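Local coordinates for sigma-c capsid protein (Avian reovirus, PDB 2VRS), which forms the trimeric outer-capsid fibre that attaches avian reovirus to host cells and induces apoptosis, at residues F159-S164 with F186-P191; L122-N127 with F190-D195; W87-T92 with I99-N104. All blocks are in the same frame, centred on the assembly; numbering follows the deposited sequence.

Contact 1: F159-S164 with F186-P191; sequences FPVDVS and FTITFP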
# COMPACT_ATOMS: atom_id res chain seq x y z
N PHE C 159 -18.18 -7.57 5.62
CA PHE C 159 -17.75 -6.21 5.25
C PHE C 159 -18.99 -5.30 5.07
O PHE C 159 -20.09 -5.81 4.82
CB PHE C 159 -16.91 -6.26 3.94
CG PHE C 159 -17.63 -6.95 2.78
CD1 PHE C 159 -17.54 -8.35 2.61
CD2 PHE C 159 -18.41 -6.20 1.87
CE1 PHE C 159 -18.21 -8.98 1.57
CE2 PHE C 159 -19.07 -6.83 0.77
CZ PHE C 159 -18.96 -8.23 0.61
N PRO C 160 -18.83 -3.99 5.33
CA PRO C 160 -20.01 -3.10 5.38
C PRO C 160 -20.53 -2.85 3.96
O PRO C 160 -19.76 -2.78 3.00
CB PRO C 160 -19.48 -1.81 6.04
CG PRO C 160 -17.96 -1.96 6.02
CD PRO C 160 -17.57 -3.33 5.73
N VAL C 161 -21.85 -2.72 3.88
CA VAL C 161 -22.53 -2.49 2.62
C VAL C 161 -23.65 -1.49 2.98
O VAL C 161 -24.39 -1.69 3.93
CB VAL C 161 -23.17 -3.81 2.04
CG1 VAL C 161 -24.05 -3.49 0.83
CG2 VAL C 161 -22.12 -4.89 1.69
N ASP C 162 -23.80 -0.42 2.18
CA ASP C 162 -24.92 0.51 2.37
C ASP C 162 -26.05 0.16 1.40
O ASP C 162 -25.81 -0.04 0.22
CB ASP C 162 -24.46 1.93 2.04
CG ASP C 162 -23.51 2.50 3.08
OD1 ASP C 162 -23.47 2.00 4.21
OD2 ASP C 162 -22.83 3.45 2.73
N VAL C 163 -27.28 0.11 1.89
CA VAL C 163 -28.40 -0.23 1.04
C VAL C 163 -29.46 0.86 1.24
O VAL C 163 -29.61 1.40 2.35
CB VAL C 163 -28.95 -1.62 1.42
CG1 VAL C 163 -30.25 -1.92 0.72
CG2 VAL C 163 -27.91 -2.69 1.05
N SER C 164 -30.17 1.17 0.16
CA SER C 164 -31.36 2.02 0.26
C SER C 164 -32.42 1.50 -0.72
O SER C 164 -32.09 0.84 -1.70
CB SER C 164 -31.00 3.49 -0.04
OG SER C 164 -30.97 3.75 -1.42
N PHE C 186 -20.71 -13.28 -3.13
CA PHE C 186 -21.02 -12.71 -1.85
C PHE C 186 -22.51 -12.52 -1.69
O PHE C 186 -23.26 -12.46 -2.68
CB PHE C 186 -20.26 -11.38 -1.54
CG PHE C 186 -20.71 -10.19 -2.37
CD1 PHE C 186 -20.12 -9.96 -3.62
CD2 PHE C 186 -21.65 -9.25 -1.86
CE1 PHE C 186 -20.48 -8.86 -4.37
CE2 PHE C 186 -22.01 -8.11 -2.59
CZ PHE C 186 -21.43 -7.93 -3.87
N THR C 187 -22.93 -12.50 -0.44
CA THR C 187 -24.33 -12.29 -0.08
C THR C 187 -24.43 -11.15 0.94
O THR C 187 -23.65 -11.07 1.89
CB THR C 187 -24.93 -13.59 0.50
OG1 THR C 187 -24.85 -14.61 -0.52
CG2 THR C 187 -26.39 -13.39 0.92
N ILE C 188 -25.35 -10.23 0.69
CA ILE C 188 -25.64 -9.18 1.65
C ILE C 188 -26.95 -9.46 2.40
O ILE C 188 -27.87 -10.05 1.84
CB ILE C 188 -25.68 -7.80 0.96
CG1 ILE C 188 -26.87 -7.67 0.02
CG2 ILE C 188 -24.32 -7.57 0.26
CD1 ILE C 188 -27.03 -6.26 -0.57
N THR C 189 -27.00 -9.02 3.65
CA THR C 189 -28.17 -9.20 4.52
C THR C 189 -28.63 -7.81 4.98
O THR C 189 -27.82 -7.00 5.47
CB THR C 189 -27.77 -10.01 5.75
OG1 THR C 189 -27.34 -11.32 5.33
CG2 THR C 189 -28.94 -10.10 6.73
N PHE C 190 -29.91 -7.51 4.81
CA PHE C 190 -30.42 -6.19 5.19
C PHE C 190 -31.89 -6.17 5.58
O PHE C 190 -32.67 -7.04 5.15
CB PHE C 190 -30.08 -5.15 4.10
CG PHE C 190 -30.70 -5.43 2.75
CD1 PHE C 190 -30.01 -6.15 1.77
CD2 PHE C 190 -31.96 -4.89 2.41
CE1 PHE C 190 -30.59 -6.38 0.51
CE2 PHE C 190 -32.54 -5.13 1.17
CZ PHE C 190 -31.85 -5.85 0.21
N PRO C 191 -32.28 -5.20 6.44
CA PRO C 191 -33.68 -5.03 6.81
C PRO C 191 -34.49 -4.62 5.60
O PRO C 191 -33.99 -3.87 4.74
CB PRO C 191 -33.63 -3.84 7.81
CG PRO C 191 -32.23 -3.74 8.24
CD PRO C 191 -31.41 -4.18 7.08

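Contact 2: L122-N127 with F190-D195; sequences LTVTSN and FPTGGD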
# COMPACT_ATOMS: atom_id res chain seq x y z
N LEU C 122 -38.21 -6.11 -5.96
CA LEU C 122 -37.94 -7.38 -5.31
C LEU C 122 -39.05 -7.61 -4.32
O LEU C 122 -39.35 -6.75 -3.48
CB LEU C 122 -36.57 -7.29 -4.61
CG LEU C 122 -35.92 -8.55 -4.08
CD1 LEU C 122 -35.35 -9.37 -5.22
CD2 LEU C 122 -34.81 -8.16 -3.08
N THR C 123 -39.73 -8.75 -4.44
CA THR C 123 -40.77 -9.09 -3.48
C THR C 123 -40.11 -9.75 -2.28
O THR C 123 -39.28 -10.64 -2.45
CB THR C 123 -41.79 -10.07 -4.11
OG1 THR C 123 -42.51 -9.36 -5.12
CG2 THR C 123 -42.75 -10.60 -3.05
N VAL C 124 -40.45 -9.25 -1.10
CA VAL C 124 -39.88 -9.75 0.16
C VAL C 124 -41.02 -10.27 0.99
O VAL C 124 -42.18 -9.89 0.79
CB VAL C 124 -39.08 -8.66 0.96
CG1 VAL C 124 -37.81 -8.25 0.17
CG2 VAL C 124 -39.94 -7.44 1.29
N THR C 125 -40.70 -11.16 1.93
CA THR C 125 -41.73 -11.77 2.77
C THR C 125 -41.45 -11.66 4.26
O THR C 125 -42.26 -12.09 5.07
CB THR C 125 -41.92 -13.25 2.40
OG1 THR C 125 -40.69 -13.95 2.58
CG2 THR C 125 -42.35 -13.39 0.95
N SER C 126 -40.33 -11.04 4.62
CA SER C 126 -39.92 -11.00 6.01
C SER C 126 -39.31 -9.65 6.35
O SER C 126 -39.33 -8.73 5.52
CB SER C 126 -38.95 -12.15 6.29
OG SER C 126 -38.50 -12.10 7.63
N ASN C 127 -38.80 -9.50 7.58
CA ASN C 127 -38.21 -8.23 8.01
C ASN C 127 -36.71 -8.09 7.66
O ASN C 127 -36.10 -7.05 7.88
CB ASN C 127 -38.44 -8.00 9.50
CG ASN C 127 -37.77 -9.04 10.37
OD1 ASN C 127 -37.49 -10.15 9.93
ND2 ASN C 127 -37.53 -8.70 11.63
N PHE C 190 -29.91 -7.51 4.81
CA PHE C 190 -30.42 -6.19 5.19
C PHE C 190 -31.89 -6.17 5.58
O PHE C 190 -32.67 -7.04 5.15
CB PHE C 190 -30.08 -5.15 4.10
CG PHE C 190 -30.70 -5.43 2.75
CD1 PHE C 190 -30.01 -6.15 1.77
CD2 PHE C 190 -31.96 -4.89 2.41
CE1 PHE C 190 -30.59 -6.38 0.51
CE2 PHE C 190 -32.54 -5.13 1.17
CZ PHE C 190 -31.85 -5.85 0.21
N PRO C 191 -32.28 -5.20 6.44
CA PRO C 191 -33.68 -5.03 6.81
C PRO C 191 -34.49 -4.62 5.60
O PRO C 191 -33.99 -3.87 4.74
CB PRO C 191 -33.63 -3.84 7.81
CG PRO C 191 -32.23 -3.74 8.24
CD PRO C 191 -31.41 -4.18 7.08
N THR C 192 -35.73 -5.09 5.55
CA THR C 192 -36.65 -4.77 4.46
C THR C 192 -37.60 -3.59 4.75
O THR C 192 -38.35 -3.17 3.85
CB THR C 192 -37.55 -5.97 4.15
OG1 THR C 192 -38.33 -6.27 5.32
CG2 THR C 192 -36.71 -7.19 3.71
N GLY C 193 -37.56 -3.07 5.98
CA GLY C 193 -38.34 -1.88 6.34
C GLY C 193 -39.76 -2.19 6.81
O GLY C 193 -40.59 -1.28 6.89
N GLY C 194 -40.04 -3.46 7.09
CA GLY C 194 -41.34 -3.90 7.60
C GLY C 194 -41.46 -5.41 7.76
O GLY C 194 -40.45 -6.11 7.85
N ASP C 195 -42.69 -5.90 7.79
CA ASP C 195 -42.96 -7.33 7.91
C ASP C 195 -43.92 -7.78 6.82
O ASP C 195 -44.54 -6.94 6.15
CB ASP C 195 -43.53 -7.66 9.30
CG ASP C 195 -42.54 -7.40 10.43
OD1 ASP C 195 -41.66 -8.26 10.67
OD2 ASP C 195 -42.64 -6.34 11.08
O HOH W 1 -37.16 -4.42 8.66

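Contact 3: W87-T92 with I99-N104; sequences WMARGT and IDMTVN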
# COMPACT_ATOMS: atom_id res chain seq x y z
N TRP C 87 -26.06 -6.98 -13.37
CA TRP C 87 -25.87 -8.13 -12.46
C TRP C 87 -27.22 -8.55 -11.93
O TRP C 87 -27.95 -7.73 -11.35
CB TRP C 87 -24.98 -7.70 -11.27
CG TRP C 87 -24.24 -8.78 -10.62
CD1 TRP C 87 -24.56 -10.11 -10.59
CD2 TRP C 87 -23.02 -8.64 -9.86
NE1 TRP C 87 -23.61 -10.82 -9.86
CE2 TRP C 87 -22.65 -9.93 -9.42
CE3 TRP C 87 -22.20 -7.53 -9.53
CZ2 TRP C 87 -21.48 -10.16 -8.66
CZ3 TRP C 87 -21.03 -7.76 -8.76
CH2 TRP C 87 -20.68 -9.06 -8.35
N MET C 88 -27.58 -9.82 -12.15
CA MET C 88 -28.84 -10.29 -11.58
C MET C 88 -28.54 -10.77 -10.18
O MET C 88 -27.79 -11.73 -9.99
CB MET C 88 -29.48 -11.40 -12.43
CG MET C 88 -30.91 -11.72 -11.99
SD MET C 88 -31.43 -13.34 -12.59
CE MET C 88 -30.24 -14.46 -11.81
N ALA C 89 -29.07 -10.07 -9.19
CA ALA C 89 -28.86 -10.47 -7.83
C ALA C 89 -29.99 -11.41 -7.42
O ALA C 89 -31.15 -11.21 -7.78
CB ALA C 89 -28.89 -9.25 -6.93
N ARG C 90 -29.68 -12.38 -6.55
CA ARG C 90 -30.67 -13.38 -6.20
C ARG C 90 -31.13 -13.29 -4.79
O ARG C 90 -30.33 -13.41 -3.87
CB ARG C 90 -30.08 -14.77 -6.46
CG ARG C 90 -29.80 -15.01 -7.94
CD ARG C 90 -29.12 -16.37 -8.02
NE ARG C 90 -28.78 -16.72 -9.37
CZ ARG C 90 -29.58 -17.40 -10.18
NH1 ARG C 90 -30.80 -17.78 -9.77
NH2 ARG C 90 -29.16 -17.67 -11.40
N GLY C 91 -32.43 -13.08 -4.61
CA GLY C 91 -33.02 -13.08 -3.27
C GLY C 91 -33.04 -14.49 -2.72
O GLY C 91 -33.36 -15.44 -3.45
N THR C 92 -32.67 -14.63 -1.46
CA THR C 92 -32.97 -15.82 -0.67
C THR C 92 -33.38 -15.37 0.73
O THR C 92 -33.36 -14.17 1.06
CB THR C 92 -31.75 -16.75 -0.53
OG1 THR C 92 -30.72 -16.09 0.19
CG2 THR C 92 -31.22 -17.19 -1.90
N ILE C 99 -33.41 -9.52 -8.95
CA ILE C 99 -33.50 -8.13 -9.32
C ILE C 99 -32.29 -7.79 -10.12
O ILE C 99 -31.17 -8.18 -9.78
CB ILE C 99 -33.70 -7.18 -8.08
CG1 ILE C 99 -34.00 -5.72 -8.54
CG2 ILE C 99 -32.50 -7.26 -7.13
CD1 ILE C 99 -34.60 -4.85 -7.45
N ASP C 100 -32.53 -7.10 -11.23
CA ASP C 100 -31.49 -6.69 -12.15
C ASP C 100 -30.85 -5.40 -11.71
O ASP C 100 -31.51 -4.34 -11.65
CB ASP C 100 -32.08 -6.52 -13.55
CG ASP C 100 -32.29 -7.85 -14.27
OD1 ASP C 100 -31.70 -8.89 -13.86
OD2 ASP C 100 -33.05 -7.85 -15.25
N MET C 101 -29.57 -5.49 -11.39
CA MET C 101 -28.80 -4.32 -10.95
C MET C 101 -27.93 -3.76 -12.06
O MET C 101 -27.19 -4.49 -12.74
CB MET C 101 -27.86 -4.70 -9.77
CG MET C 101 -28.58 -5.32 -8.57
SD MET C 101 -29.94 -4.34 -7.87
CE MET C 101 -28.95 -3.02 -7.10
N THR C 102 -27.98 -2.44 -12.23
CA THR C 102 -26.99 -1.76 -13.04
C THR C 102 -25.79 -1.41 -12.15
O THR C 102 -25.93 -0.73 -11.12
CB THR C 102 -27.62 -0.49 -13.64
OG1 THR C 102 -28.69 -0.92 -14.50
CG2 THR C 102 -26.61 0.35 -14.41
N VAL C 103 -24.63 -1.90 -12.54
CA VAL C 103 -23.44 -1.82 -11.65
C VAL C 103 -22.36 -0.98 -12.30
O VAL C 103 -22.02 -1.19 -13.46
CB VAL C 103 -22.83 -3.21 -11.33
CG1 VAL C 103 -21.56 -3.04 -10.45
CG2 VAL C 103 -23.86 -4.15 -10.65
N ASN C 104 -21.81 -0.04 -11.54
CA ASN C 104 -20.55 0.59 -11.89
C ASN C 104 -19.51 0.16 -10.86
O ASN C 104 -19.73 0.35 -9.68
CB ASN C 104 -20.66 2.10 -11.82
CG ASN C 104 -21.35 2.69 -13.03
OD1 ASN C 104 -20.72 2.98 -14.03
ND2 ASN C 104 -22.63 2.88 -12.92

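Contact 1: F159-S164 with F186-P191
Phe159 and Phe186 both hold CG between the backbone N and the carbonyl carbon (chi1 55° and 70°), and their rings meet between two strands of the C-terminal beta-barrel domain. Phe190 repeats this torsion and meets Val163 at the other end. Strands 159-164 and 186-191 are not direct neighbours. Strand 170-180 pairs with both, and the axes of the two short segments come no closer than 8.5 Å and make an angle of 55°. The contact is therefore made by side chains alone, within the buried barrel interior.

Phe159 turns its edge toward the face of Phe186 in an offset edge-to-face pair. CZ of Phe159 is the touching atom, 3.8 Å from CD2 of Phe186. Tyr180, on the intervening strand, meets both rings. On the outer side of strand 159-164, Asp162 forms a salt bridge with Arg206 of a neighbouring subunit. In the middle Val161 and Ile188 cross at about a right angle, with Val161 CG2 3.8 Å from Ile188 CG2. Val163 bridges two partners through its two methyls. Its CG2 reaches CD1 of Ile188 at 4.0 Å. The other Val163 methyl, CG1, makes a CH-pi contact over one face of Phe190, 3.9 Å from the ring centroid.

Contact 2: L122-N127 with F190-D195
Ser126 and Thr192 meet where the turn after strand 121-124 lies against the loop that follows strand 185-191. The tight part centres on Thr192, which is buried. Its OG1 sits between the backbone N and the carbonyl carbon (chi1 62°) and donates to Ser126 O at 2.7 Å. The hydroxyl lies in the carbonyl plane and uses a lone pair. The methyl, CG2, is anti to the carbonyl carbon and goes to Val124. The two side chains reach toward each other tip to tip, with Val124 CG1 3.9 Å from Thr192 CG2. One threonine thus serves a polar and an apolar partner at once. Thr192 N donates to Asn127 O at 3.1 Å, from well above the carbonyl plane. Asn127 O also takes a CA-H...O contact from Pro191 CA at 3.3 Å. Gly194 O accepts a CA-H...O contact from Asn127 CA at 3.1 Å. Asn127 N is buried here and has no partner in the model. Arg167 NH1 is hydrogen-bonded to Thr192 O.

The solvent side is looser. Water 1 donates to Asn127 O at 2.9 Å and accepts from Gly193 N, so it links the two loops. Asn127 and Asp195 are exposed. Their side chains lie side by side and point the same way, with the amide and carboxylate planes 28° apart. The nearest approach between them is only Asn127 CB to Asp195 OD1, at 3.4 Å.

Within strands 128-134 and 185-191, Phe190 bonds to Val129. The contact thus joins two loops at one end of the beta-barrel, where Thr192 N to Asn127 O carries on the antiparallel pairing of these strands past their ends.

Contact 3: W87-T92 with I99-N104
Trp87 and Met101 exchange backbone hydrogen bonds in the beta hairpin of strands 81-92 and 98-108. Trp87 N donates to Met101 O at 2.8 Å, and Met101 N returns a bond of the same length to Trp87 O. Ala89 and Ile99 form the next hydrogen-bonded antiparallel pair, with Ala89 N to Ile99 O at 2.9 Å. Met88 and Asp100 stand between them as a non-hydrogen-bonded pair.

Apolar contacts lie on the face of Trp87, Ala89, Ile99 and Met101. Val103 CG2 lies 3.8 Å from Trp87 CB and also meets CE3, at the edge of the indole. Ala89 CB touches Ile99 CG2 at 4.1 Å. The indole is held beyond the hairpin too. Its NE1 is hydrogen-bonded to Asp134 O, and Phe133 meets the ring edge-to-face. Strand 128-134 packs against Ala89 and Met101 as well.

On the face of Met88 and Asp100 the contact is a van der Waals one, with charged groups beside it. Asp100 OD1 lies 3.5 Å from Met88 CG. Met88 bends at chi3 (61°), which turns CE back. This methyl sits over the centre of the Arg90 guanidinium within its own strand. Arg90 NE forms a salt bridge with Asp137.

Backbone bonds therefore set the register of the hairpin. The apolar side chains of one face are buried, while the other face, with Met88, Arg90 and Asp100, is partly exposed or exposed, consistent with the outer surface of the barrel.

All three contacts belong to one antiparallel sheet, curled into the barrel of the C-terminal domain. Contacts 1 and 2 share Phe190 and Pro191 of strand 185-191, and their centres are 13 Å apart. Contact 1 faces the barrel interior, and contact 2 lies at the end of the strand. Contact 3 joins the same interior from the hairpin. It touches contact 1 where Trp87 CH2 lies 4.0 Å from Phe186 CE1, and contact 2 where Ile99 CB lies 4.0 Å from Leu122 CD1. A zinc ion bound by His172 and Tyr174 lies near the shared strand end, about 7 Å from the side chain of Pro191 and about 10 Å from that of Phe190.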